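Local coordinates for Exo beta-1,2-glucooligosaccharide sophorohydrolase (non-reducing end) (Parabacteroides distasonis ATCC 8503, PDB 5Z06), which hydrolyses linear beta-1,2-glucan and beta-1,2-glucooligosaccharides of four or more units from the non-reducing end, releasing sophorose, at residues P442-W446 and N464-Y470; T395-F399 and L426-W432; H458-N464 and Y496-R501. All coordinates share one frame. Residue numbers count along the deposited sequence, not the author numbering.

Overall arrangement
All three contacts lie on one side of the chain's centre, in the helical GH144 hydrolase part. Interaction 2 comes first, joining helix 392-408 to the end of helix 414-428 and the turn beyond. Interactions 1 and 3 cross along the chain, share Asn464 and have centres about 9 Å apart. Loop 458-464 lies between the elements of interaction 1 and helix 495-505; Tyr470 OH is 2.5 Å from Leu460 O. Interaction 1 touches interaction 2, centres about 13 Å apart, through Thr469 OG1 and Ser396 OG at 2.9 Å. Interactions 2 and 3, centres about 22 Å apart, do not touch. Helix 467-475 links the helix pair to loop 458-464, consistent with an (alpha/alpha)6 six-hairpin fold.

Interaction 1 of 3, residues P442-W446 and N464-Y470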
loop_
_atom_site.group_PDB
_atom_site.type_symbol
_atom_site.label_atom_id
_atom_site.label_comp_id
_atom_site.label_asym_id
_atom_site.label_seq_id
_atom_site.Cartn_x
_atom_site.Cartn_y
_atom_site.Cartn_z
ATOM N N PRO A 442 -24.698 -23.222 -9.456
ATOM C CA PRO A 442 -24.884 -22.820 -8.056
ATOM C C PRO A 442 -23.992 -21.627 -7.628
ATOM O O PRO A 442 -24.249 -21.027 -6.586
ATOM C CB PRO A 442 -24.532 -24.085 -7.254
ATOM C CG PRO A 442 -24.041 -25.096 -8.229
ATOM C CD PRO A 442 -23.946 -24.487 -9.588
ATOM N N TYR A 443 -22.989 -21.299 -8.444
ATOM C CA TYR A 443 -21.966 -20.322 -8.108
ATOM C C TYR A 443 -21.955 -19.148 -9.057
ATOM O O TYR A 443 -22.221 -19.294 -10.268
ATOM C CB TYR A 443 -20.584 -20.956 -8.199
ATOM C CG TYR A 443 -20.423 -22.178 -7.372
ATOM C CD1 TYR A 443 -20.129 -22.083 -6.018
ATOM C CD2 TYR A 443 -20.558 -23.448 -7.944
ATOM C CE1 TYR A 443 -19.981 -23.203 -5.233
ATOM C CE2 TYR A 443 -20.410 -24.587 -7.179
ATOM C CZ TYR A 443 -20.120 -24.464 -5.820
ATOM O OH TYR A 443 -19.975 -25.591 -5.045
ATOM N N LEU A 444 -21.582 -17.995 -8.504
ATOM C CA LEU A 444 -21.060 -16.921 -9.307
ATOM C C LEU A 444 -19.618 -17.228 -9.609
ATOM O O LEU A 444 -18.949 -17.912 -8.827
ATOM C CB LEU A 444 -21.139 -15.570 -8.561
ATOM C CG LEU A 444 -22.517 -14.946 -8.466
ATOM C CD1 LEU A 444 -22.495 -13.768 -7.493
ATOM C CD2 LEU A 444 -22.971 -14.497 -9.853
ATOM N N TYR A 445 -19.140 -16.705 -10.740
ATOM C CA TYR A 445 -17.731 -16.700 -11.064
ATOM C C TYR A 445 -17.110 -15.328 -10.869
ATOM O O TYR A 445 -17.772 -14.288 -11.026
ATOM C CB TYR A 445 -17.496 -17.225 -12.462
ATOM C CG TYR A 445 -17.714 -18.722 -12.503
ATOM C CD1 TYR A 445 -19.002 -19.246 -12.493
ATOM C CD2 TYR A 445 -16.642 -19.612 -12.465
ATOM C CE1 TYR A 445 -19.219 -20.609 -12.493
ATOM C CE2 TYR A 445 -16.855 -20.979 -12.472
ATOM C CZ TYR A 445 -18.144 -21.464 -12.498
ATOM O OH TYR A 445 -18.391 -22.807 -12.484
ATOM N N TRP A 446 -15.833 -15.362 -10.508
ATOM C CA TRP A 446 -15.039 -14.182 -10.219
ATOM C C TRP A 446 -14.829 -13.362 -11.486
ATOM O O TRP A 446 -15.004 -12.135 -11.463
ATOM C CB TRP A 446 -13.689 -14.585 -9.602
ATOM C CG TRP A 446 -13.039 -13.542 -8.774
ATOM C CD1 TRP A 446 -12.758 -12.277 -9.137
ATOM C CD2 TRP A 446 -12.569 -13.689 -7.432
ATOM N NE1 TRP A 446 -12.162 -11.602 -8.099
ATOM C CE2 TRP A 446 -12.022 -12.448 -7.042
ATOM C CE3 TRP A 446 -12.542 -14.751 -6.527
ATOM C CZ2 TRP A 446 -11.490 -12.221 -5.780
ATOM C CZ3 TRP A 446 -11.995 -14.534 -5.269
ATOM C CH2 TRP A 446 -11.480 -13.278 -4.905
ATOM N N ASN A 464 -15.098 -16.104 2.516
ATOM C CA ASN A 464 -14.001 -15.268 2.112
ATOM C C ASN A 464 -14.527 -13.828 2.007
ATOM O O ASN A 464 -15.516 -13.482 2.659
ATOM C CB ASN A 464 -13.306 -15.814 0.839
ATOM C CG ASN A 464 -14.160 -15.745 -0.410
ATOM O OD1 ASN A 464 -15.332 -15.367 -0.389
ATOM N ND2 ASN A 464 -13.558 -16.109 -1.518
ATOM N N GLU A 465 -13.903 -13.005 1.183
ATOM C CA GLU A 465 -14.239 -11.572 1.119
ATOM C C GLU A 465 -15.430 -11.237 0.253
ATOM O O GLU A 465 -15.815 -10.058 0.186
ATOM C CB GLU A 465 -13.047 -10.770 0.575
ATOM C CG GLU A 465 -12.683 -10.996 -0.892
ATOM C CD GLU A 465 -11.540 -11.968 -1.082
ATOM O OE1 GLU A 465 -11.604 -12.996 -0.452
ATOM O OE2 GLU A 465 -10.610 -11.742 -1.862
ATOM N N THR A 466 -15.995 -12.247 -0.419
ATOM C CA THR A 466 -16.884 -12.034 -1.530
ATOM C C THR A 466 -18.360 -12.084 -1.175
ATOM O O THR A 466 -19.181 -12.198 -2.081
ATOM C CB THR A 466 -16.605 -13.045 -2.666
ATOM O OG1 THR A 466 -17.155 -14.323 -2.344
ATOM C CG2 THR A 466 -15.101 -13.165 -2.928
ATOM N N MET A 467 -18.735 -11.972 0.106
ATOM C CA MET A 467 -20.175 -12.010 0.443
ATOM C C MET A 467 -20.984 -10.935 -0.306
ATOM O O MET A 467 -22.108 -11.202 -0.753
ATOM C CB MET A 467 -20.429 -11.849 1.935
ATOM C CG MET A 467 -21.919 -11.770 2.279
ATOM S SD MET A 467 -22.293 -11.692 4.031
ATOM C CE MET A 467 -21.776 -13.298 4.600
ATOM N N ILE A 468 -20.409 -9.743 -0.421
ATOM C CA ILE A 468 -21.104 -8.603 -1.005
ATOM C C ILE A 468 -21.307 -8.799 -2.500
ATOM O O ILE A 468 -22.207 -8.212 -3.078
ATOM C CB ILE A 468 -20.348 -7.267 -0.753
ATOM C CG1 ILE A 468 -21.242 -6.057 -1.005
ATOM C CG2 ILE A 468 -19.078 -7.142 -1.603
ATOM C CD1 ILE A 468 -22.230 -5.799 0.089
ATOM N N THR A 469 -20.439 -9.607 -3.119
ATOM C CA THR A 469 -20.602 -10.015 -4.514
ATOM C C THR A 469 -21.913 -10.789 -4.706
ATOM O O THR A 469 -22.683 -10.537 -5.652
ATOM C CB THR A 469 -19.407 -10.858 -4.983
ATOM O OG1 THR A 469 -18.181 -10.284 -4.493
ATOM C CG2 THR A 469 -19.382 -10.925 -6.489
ATOM N N TYR A 470 -22.184 -11.703 -3.794
ATOM C CA TYR A 470 -23.467 -12.406 -3.808
ATOM C C TYR A 470 -24.597 -11.498 -3.396
ATOM O O TYR A 470 -25.653 -11.524 -3.989
ATOM C CB TYR A 470 -23.441 -13.648 -2.933
ATOM C CG TYR A 470 -22.782 -14.800 -3.618
ATOM C CD1 TYR A 470 -21.413 -15.000 -3.519
ATOM C CD2 TYR A 470 -23.532 -15.684 -4.395
ATOM C CE1 TYR A 470 -20.820 -16.068 -4.139
ATOM C CE2 TYR A 470 -22.937 -16.747 -5.034
ATOM C CZ TYR A 470 -21.586 -16.931 -4.907
ATOM O OH TYR A 470 -21.009 -17.990 -5.554
#
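Residues 442-446 form a loop, extended at 443-445, that passes the start of helix 467-475, closest at Leu444 and Tyr470, whose CA atoms are 7.5 Å apart. The other segment enters that helix through an Asx turn: Asn464 OD1 accepts from Thr466 N at 3.2 Å and from Thr466 OG1 at 2.9 Å; Thr466 holds the N-cap position, but its side chain makes no capping bond. The Tyr470 ring reaches across so that its OH accepts a hydrogen bond from Leu444 N at 3.0 Å; the same hydroxyl bonds to Leu460 O. Leu444 lays CD1 over the face of this ring, 3.9 Å from its centroid, a CH-pi contact beside that hydrogen bond. Trp446 turns its indole towards the helix start, placing CZ3 4.1 Å from Thr466 CG2. Glu465 and Asn464 hydrogen-bond a glycerol, probably from the crystallisation liquor, consistent with a pocket at this end. There Glu465 OE2 meets the indole edge, 3.5 Å from Trp446 CH2.

Interaction 2 of 3, residues T395-F399 and L426-W432; sequences TSFLF and LWKNVEW
Residues 395-399 are one helical turn inside helix 392-408, with Phe399 N bonded to Thr395 O at 2.8 Å. Residues 426-428 form the last part of helix 414-428; Val430 N still reaches Trp427 O at 3.2 Å, after which the chain straightens at Val430 (phi/psi -71/110) and makes an inverse gamma turn centred on Glu431. Two pairs set the register: Phe399 and Trp427, with CA atoms 6.9 Å apart, and Thr395 and Val430, at 8.4 Å.

The main bump is Phe399. With chi1 in m and chi2 at -85°, its ring enters a hollow formed by Leu426 (chi1 m, chi2 t), Trp427 (chi1 t, chi2 -121°, ring edge to Phe399 CD1) and Val430. CE1 of Phe399 drives deepest, to 3.3 Å from Trp427 N, 3.5 Å from Leu426 C and 3.8 Å from Leu426 CB. Val430, with chi1 in t, covers one ring face: its CG2 is 3.8 Å from the Phe399 centroid, a CH-pi contact. Helix 392-408 thus packs on both the end of the next helix and the loop after it, consistent with the (alpha/alpha)6 fold of the six-hairpin clan.

One turn earlier, Thr395 (chi1 in m) sets CG2 3.8 Å from Val430 CG1 and 4.0 Å from Trp432 CH2. The indole of Trp432, with chi1 in m and chi2 near 100°, reaches back from the loop and brings its edge against the helix backbone, CH2 lying 3.7 Å from Ser396 CA. Thr395 OG1 bonds to Val368 N, Ser396 OG to Val393 O and Trp427 NE1 to Asp692 OD2.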
loop_
_atom_site.group_PDB
_atom_site.type_symbol
_atom_site.label_atom_id
_atom_site.label_comp_id
_atom_site.label_asym_id
_atom_site.label_seq_id
_atom_site.Cartn_x
_atom_site.Cartn_y
_atom_site.Cartn_z
ATOM N N THR A 395 -16.031 -5.455 -9.010
ATOM C CA THR A 395 -17.281 -4.818 -9.400
ATOM C C THR A 395 -18.204 -4.684 -8.223
ATOM O O THR A 395 -18.734 -3.610 -7.987
ATOM C CB THR A 395 -17.995 -5.590 -10.538
ATOM O OG1 THR A 395 -17.179 -5.525 -11.697
ATOM C CG2 THR A 395 -19.348 -4.977 -10.889
ATOM N N SER A 396 -18.377 -5.751 -7.457
ATOM C CA SER A 396 -19.210 -5.664 -6.250
ATOM C C SER A 396 -18.693 -4.655 -5.227
ATOM O O SER A 396 -19.494 -3.943 -4.618
ATOM C CB SER A 396 -19.380 -7.011 -5.582
ATOM O OG SER A 396 -18.224 -7.442 -4.914
ATOM N N PHE A 397 -17.368 -4.596 -5.044
ATOM C CA PHE A 397 -16.786 -3.634 -4.116
ATOM C C PHE A 397 -17.016 -2.220 -4.631
ATOM O O PHE A 397 -17.316 -1.325 -3.858
ATOM C CB PHE A 397 -15.290 -3.902 -3.898
ATOM C CG PHE A 397 -14.982 -5.224 -3.212
ATOM C CD1 PHE A 397 -15.873 -5.830 -2.320
ATOM C CD2 PHE A 397 -13.763 -5.842 -3.439
ATOM C CE1 PHE A 397 -15.551 -7.038 -1.703
ATOM C CE2 PHE A 397 -13.425 -7.044 -2.823
ATOM C CZ PHE A 397 -14.319 -7.644 -1.948
ATOM N N LEU A 398 -16.895 -2.048 -5.943
ATOM C CA LEU A 398 -17.112 -0.777 -6.549
ATOM C C LEU A 398 -18.526 -0.323 -6.328
ATOM O O LEU A 398 -18.756 0.817 -5.909
ATOM C CB LEU A 398 -16.809 -0.800 -8.041
ATOM C CG LEU A 398 -17.164 0.524 -8.736
ATOM C CD1 LEU A 398 -16.406 1.684 -8.099
ATOM C CD2 LEU A 398 -16.886 0.441 -10.221
ATOM N N PHE A 399 -19.461 -1.230 -6.605
ATOM C CA PHE A 399 -20.883 -0.935 -6.489
ATOM C C PHE A 399 -21.421 -0.869 -5.071
ATOM O O PHE A 399 -22.365 -0.119 -4.809
ATOM C CB PHE A 399 -21.711 -1.842 -7.416
ATOM C CG PHE A 399 -21.687 -1.356 -8.832
ATOM C CD1 PHE A 399 -22.577 -0.381 -9.254
ATOM C CD2 PHE A 399 -20.710 -1.760 -9.692
ATOM C CE1 PHE A 399 -22.547 0.087 -10.542
ATOM C CE2 PHE A 399 -20.661 -1.280 -10.983
ATOM C CZ PHE A 399 -21.581 -0.349 -11.404
ATOM N N LEU A 426 -25.600 2.540 -14.233
ATOM C CA LEU A 426 -24.438 1.671 -14.065
ATOM C C LEU A 426 -24.794 0.430 -13.245
ATOM O O LEU A 426 -24.516 -0.706 -13.657
ATOM C CB LEU A 426 -23.298 2.438 -13.400
ATOM C CG LEU A 426 -22.504 3.359 -14.323
ATOM C CD1 LEU A 426 -21.705 4.354 -13.499
ATOM C CD2 LEU A 426 -21.565 2.566 -15.214
ATOM N N TRP A 427 -25.432 0.667 -12.102
ATOM C CA TRP A 427 -25.876 -0.396 -11.204
ATOM C C TRP A 427 -26.862 -1.391 -11.855
ATOM O O TRP A 427 -26.650 -2.599 -11.792
ATOM C CB TRP A 427 -26.497 0.227 -9.966
ATOM C CG TRP A 427 -27.365 -0.637 -9.130
ATOM C CD1 TRP A 427 -28.667 -0.403 -8.832
ATOM C CD2 TRP A 427 -27.000 -1.838 -8.440
ATOM N NE1 TRP A 427 -29.134 -1.364 -7.983
ATOM C CE2 TRP A 427 -28.139 -2.268 -7.734
ATOM C CE3 TRP A 427 -25.833 -2.580 -8.343
ATOM C CZ2 TRP A 427 -28.147 -3.423 -6.952
ATOM C CZ3 TRP A 427 -25.835 -3.725 -7.562
ATOM C CH2 TRP A 427 -26.984 -4.142 -6.885
ATOM N N LYS A 428 -27.920 -0.876 -12.463
ATOM C CA LYS A 428 -28.914 -1.733 -13.117
ATOM C C LYS A 428 -28.303 -2.594 -14.192
ATOM O O LYS A 428 -28.759 -3.716 -14.418
ATOM C CB LYS A 428 -30.039 -0.913 -13.750
ATOM C CG LYS A 428 -31.087 -0.446 -12.757
ATOM C CD LYS A 428 -31.826 0.799 -13.242
ATOM C CE LYS A 428 -33.006 1.133 -12.336
ATOM N NZ LYS A 428 -33.400 2.552 -12.546
ATOM N N ASN A 429 -27.284 -2.062 -14.863
ATOM C CA ASN A 429 -26.688 -2.763 -15.991
ATOM C C ASN A 429 -25.573 -3.719 -15.661
ATOM O O ASN A 429 -25.065 -4.353 -16.574
ATOM C CB ASN A 429 -26.284 -1.767 -17.090
ATOM C CG ASN A 429 -27.492 -1.131 -17.724
ATOM O OD1 ASN A 429 -28.490 -1.806 -17.958
ATOM N ND2 ASN A 429 -27.432 0.157 -17.963
ATOM N N VAL A 430 -25.217 -3.879 -14.391
ATOM C CA VAL A 430 -24.268 -4.931 -14.035
ATOM C C VAL A 430 -25.006 -6.258 -14.193
ATOM O O VAL A 430 -25.911 -6.589 -13.406
ATOM C CB VAL A 430 -23.723 -4.839 -12.597
ATOM C CG1 VAL A 430 -22.743 -5.978 -12.352
ATOM C CG2 VAL A 430 -23.040 -3.514 -12.350
ATOM N N GLU A 431 -24.623 -7.022 -15.203
ATOM C CA GLU A 431 -25.281 -8.311 -15.449
ATOM C C GLU A 431 -24.719 -9.392 -14.524
ATOM O O GLU A 431 -23.962 -10.270 -14.953
ATOM C CB GLU A 431 -25.142 -8.720 -16.908
ATOM C CG GLU A 431 -25.670 -7.699 -17.888
ATOM C CD GLU A 431 -25.143 -7.921 -19.291
ATOM O OE1 GLU A 431 -25.046 -9.105 -19.703
ATOM O OE2 GLU A 431 -24.828 -6.916 -19.970
ATOM N N TRP A 432 -25.111 -9.328 -13.254
ATOM C CA TRP A 432 -24.658 -10.302 -12.246
ATOM C C TRP A 432 -24.914 -11.741 -12.705
ATOM O O TRP A 432 -24.048 -12.601 -12.579
ATOM C CB TRP A 432 -25.331 -10.067 -10.884
ATOM C CG TRP A 432 -25.137 -8.680 -10.349
ATOM C CD1 TRP A 432 -26.026 -7.669 -10.399
ATOM C CD2 TRP A 432 -23.978 -8.164 -9.691
ATOM N NE1 TRP A 432 -25.512 -6.549 -9.807
ATOM C CE2 TRP A 432 -24.244 -6.824 -9.374
ATOM C CE3 TRP A 432 -22.741 -8.700 -9.348
ATOM C CZ2 TRP A 432 -23.311 -6.011 -8.755
ATOM C CZ3 TRP A 432 -21.830 -7.894 -8.715
ATOM C CH2 TRP A 432 -22.120 -6.558 -8.438
#

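Interaction 3 of 3, residues H458-N464 and Y496-R501. With GOL (glycerol), chain G.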
loop_
_atom_site.group_PDB
_atom_site.type_symbol
_atom_site.label_atom_id
_atom_site.label_comp_id
_atom_site.label_asym_id
_atom_site.label_seq_id
_atom_site.Cartn_x
_atom_site.Cartn_y
_atom_site.Cartn_z
ATOM N N HIS A 458 -12.830 -19.184 -11.481
ATOM C CA HIS A 458 -12.731 -19.156 -10.043
ATOM C C HIS A 458 -14.146 -18.955 -9.521
ATOM O O HIS A 458 -14.752 -17.896 -9.742
ATOM C CB HIS A 458 -11.813 -18.014 -9.647
ATOM C CG HIS A 458 -11.384 -18.035 -8.222
ATOM N ND1 HIS A 458 -10.246 -17.393 -7.789
ATOM C CD2 HIS A 458 -11.929 -18.613 -7.128
ATOM C CE1 HIS A 458 -10.104 -17.584 -6.490
ATOM N NE2 HIS A 458 -11.110 -18.327 -6.065
ATOM N N LYS A 459 -14.686 -19.974 -8.852
ATOM C CA LYS A 459 -16.013 -19.879 -8.252
ATOM C C LYS A 459 -15.946 -18.989 -7.039
ATOM O O LYS A 459 -14.933 -18.989 -6.344
ATOM C CB LYS A 459 -16.523 -21.235 -7.830
ATOM C CG LYS A 459 -16.899 -22.140 -8.996
ATOM C CD LYS A 459 -16.869 -23.604 -8.549
ATOM C CE LYS A 459 -17.639 -24.526 -9.489
ATOM N NZ LYS A 459 -16.863 -24.858 -10.713
ATOM N N LEU A 460 -17.014 -18.234 -6.786
ATOM C CA LEU A 460 -17.091 -17.418 -5.590
ATOM C C LEU A 460 -17.650 -18.260 -4.479
ATOM O O LEU A 460 -18.828 -18.617 -4.495
ATOM C CB LEU A 460 -17.949 -16.163 -5.810
ATOM C CG LEU A 460 -17.293 -14.941 -6.423
ATOM C CD1 LEU A 460 -16.085 -15.257 -7.279
ATOM C CD2 LEU A 460 -18.270 -14.081 -7.190
ATOM N N ILE A 461 -16.788 -18.589 -3.520
ATOM C CA ILE A 461 -17.140 -19.488 -2.438
ATOM C C ILE A 461 -16.664 -18.898 -1.140
ATOM O O ILE A 461 -15.456 -18.682 -0.964
ATOM C CB ILE A 461 -16.481 -20.869 -2.651
ATOM C CG1 ILE A 461 -16.931 -21.457 -4.006
ATOM C CG2 ILE A 461 -16.802 -21.812 -1.484
ATOM C CD1 ILE A 461 -16.171 -22.698 -4.414
ATOM N N GLY A 462 -17.612 -18.629 -0.247
ATOM C CA GLY A 462 -17.328 -18.155 1.113
ATOM C C GLY A 462 -17.043 -19.330 2.038
ATOM O O GLY A 462 -17.257 -20.463 1.648
ATOM N N TRP A 463 -16.561 -19.112 3.255
ATOM C CA TRP A 463 -16.191 -17.806 3.788
ATOM C C TRP A 463 -14.935 -17.266 3.126
ATOM O O TRP A 463 -13.878 -17.903 3.127
ATOM C CB TRP A 463 -15.926 -17.898 5.269
ATOM C CG TRP A 463 -15.390 -16.633 5.867
ATOM C CD1 TRP A 463 -14.111 -16.397 6.324
ATOM C CD2 TRP A 463 -16.103 -15.417 6.042
ATOM N NE1 TRP A 463 -14.005 -15.119 6.801
ATOM C CE2 TRP A 463 -15.208 -14.487 6.640
ATOM C CE3 TRP A 463 -17.411 -15.022 5.779
ATOM C CZ2 TRP A 463 -15.595 -13.197 6.980
ATOM C CZ3 TRP A 463 -17.798 -13.725 6.123
ATOM C CH2 TRP A 463 -16.898 -12.837 6.716
ATOM N N ASN A 464 -15.098 -16.104 2.516
ATOM C CA ASN A 464 -14.001 -15.268 2.112
ATOM C C ASN A 464 -14.527 -13.828 2.007
ATOM O O ASN A 464 -15.516 -13.482 2.659
ATOM C CB ASN A 464 -13.306 -15.814 0.839
ATOM C CG ASN A 464 -14.160 -15.745 -0.410
ATOM O OD1 ASN A 464 -15.332 -15.367 -0.389
ATOM N ND2 ASN A 464 -13.558 -16.109 -1.518
ATOM N N TYR A 496 -16.949 -29.906 -3.744
ATOM C CA TYR A 496 -16.004 -29.041 -4.419
ATOM C C TYR A 496 -15.728 -27.801 -3.555
ATOM O O TYR A 496 -14.578 -27.374 -3.439
ATOM C CB TYR A 496 -16.513 -28.610 -5.807
ATOM C CG TYR A 496 -15.549 -27.659 -6.477
ATOM C CD1 TYR A 496 -15.569 -26.294 -6.174
ATOM C CD2 TYR A 496 -14.583 -28.119 -7.366
ATOM C CE1 TYR A 496 -14.664 -25.416 -6.733
ATOM C CE2 TYR A 496 -13.686 -27.234 -7.954
ATOM C CZ TYR A 496 -13.734 -25.880 -7.621
ATOM O OH TYR A 496 -12.859 -24.975 -8.164
ATOM N N ALA A 497 -16.774 -27.221 -2.974
ATOM C CA ALA A 497 -16.640 -25.982 -2.183
ATOM C C ALA A 497 -15.914 -26.276 -0.882
ATOM O O ALA A 497 -15.153 -25.444 -0.385
ATOM C CB ALA A 497 -17.996 -25.353 -1.899
ATOM N N GLN A 498 -16.157 -27.467 -0.342
ATOM C CA GLN A 498 -15.429 -27.937 0.833
ATOM C C GLN A 498 -13.947 -28.029 0.532
ATOM O O GLN A 498 -13.132 -27.501 1.288
ATOM C CB GLN A 498 -15.965 -29.288 1.307
ATOM C CG GLN A 498 -17.378 -29.234 1.872
ATOM C CD GLN A 498 -17.946 -30.609 2.132
ATOM O OE1 GLN A 498 -17.237 -31.503 2.597
ATOM N NE2 GLN A 498 -19.237 -30.780 1.862
ATOM N N GLU A 499 -13.615 -28.680 -0.578
ATOM C CA GLU A 499 -12.226 -28.796 -1.028
ATOM C C GLU A 499 -11.571 -27.434 -1.309
ATOM O O GLU A 499 -10.413 -27.225 -0.989
ATOM C CB GLU A 499 -12.130 -29.680 -2.273
ATOM C CG GLU A 499 -12.334 -31.162 -1.980
ATOM C CD GLU A 499 -12.324 -32.047 -3.231
ATOM O OE1 GLU A 499 -12.303 -31.536 -4.371
ATOM O OE2 GLU A 499 -12.346 -33.282 -3.073
ATOM N N TYR A 500 -12.313 -26.526 -1.913
ATOM C CA TYR A 500 -11.829 -25.170 -2.173
ATOM C C TYR A 500 -11.433 -24.465 -0.880
ATOM O O TYR A 500 -10.366 -23.859 -0.798
ATOM C CB TYR A 500 -12.901 -24.387 -2.911
ATOM C CG TYR A 500 -12.558 -22.954 -3.153
ATOM C CD1 TYR A 500 -12.839 -21.988 -2.181
ATOM C CD2 TYR A 500 -11.970 -22.552 -4.342
ATOM C CE1 TYR A 500 -12.537 -20.662 -2.385
ATOM C CE2 TYR A 500 -11.661 -21.216 -4.554
ATOM C CZ TYR A 500 -11.962 -20.277 -3.570
ATOM O OH TYR A 500 -11.662 -18.941 -3.739
ATOM N N ARG A 501 -12.302 -24.567 0.121
ATOM C CA ARG A 501 -12.046 -23.997 1.427
ATOM C C ARG A 501 -10.821 -24.589 2.076
ATOM O O ARG A 501 -9.928 -23.848 2.513
ATOM C CB ARG A 501 -13.243 -24.170 2.321
ATOM C CG ARG A 501 -14.409 -23.296 1.877
ATOM C CD ARG A 501 -15.651 -23.706 2.602
ATOM N NE ARG A 501 -16.833 -23.036 2.074
ATOM C CZ ARG A 501 -17.960 -23.608 1.646
ATOM N NH1 ARG A 501 -18.146 -24.926 1.687
ATOM N NH2 ARG A 501 -18.935 -22.822 1.185
HETATM C C1 GOL G . -9.850 -17.501 -0.912
HETATM O O1 GOL G . -11.200 -17.566 -1.420
HETATM C C2 GOL G . -9.007 -16.618 -1.817
HETATM O O2 GOL G . -9.014 -17.226 -3.105
HETATM C C3 GOL G . -9.566 -15.200 -1.989
HETATM O O3 GOL G . -9.799 -14.603 -0.724
HETATM O O HOH W 1 -14.039 -17.700 -4.139
HETATM O O HOH W 2 -13.385 -22.357 -8.434
#
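A very short hydrogen bond, 2.5 Å between His458 NE2 and Tyr500 OH, and the double grip of Arg501 on Gly462 join the loop to the helix. Arg501 NE and NH2 both donate to Gly462 O, at 2.6 and 2.9 Å, the carbonyl of the cis peptide that joins Gly462 to Trp463. Tyr500 OH also bonds to a water at 2.7 Å that accepts from Ile461 N at 3.0 Å and donates to Lys459 O at 2.7 Å. Tyr500 OH hydrogen-bonds O1 of a glycerol, probably from the crystallisation liquor, at 2.7 Å; Asn464 ND2 donates to the same O1 at 2.8 Å, consistent with a small polar pocket between the segments. A second water links Lys459 N to Tyr496 OH, 2.7 Å from each. Lys459 NZ, bonded to Tyr445 OH, stands 4.7 Å from the Tyr496 ring centroid in a cation-pi contact. Packing centres on Ile461, whose CD1 lies over the Tyr500 ring face, 4.2 Å from its centroid (CH-pi), while its CG2 lies 3.8 Å from Ala497 CB. Helix 495-505 covers one side of the loop; on another, Leu460 packs on helix 392-408, and Trp463 rests against helix 556-573.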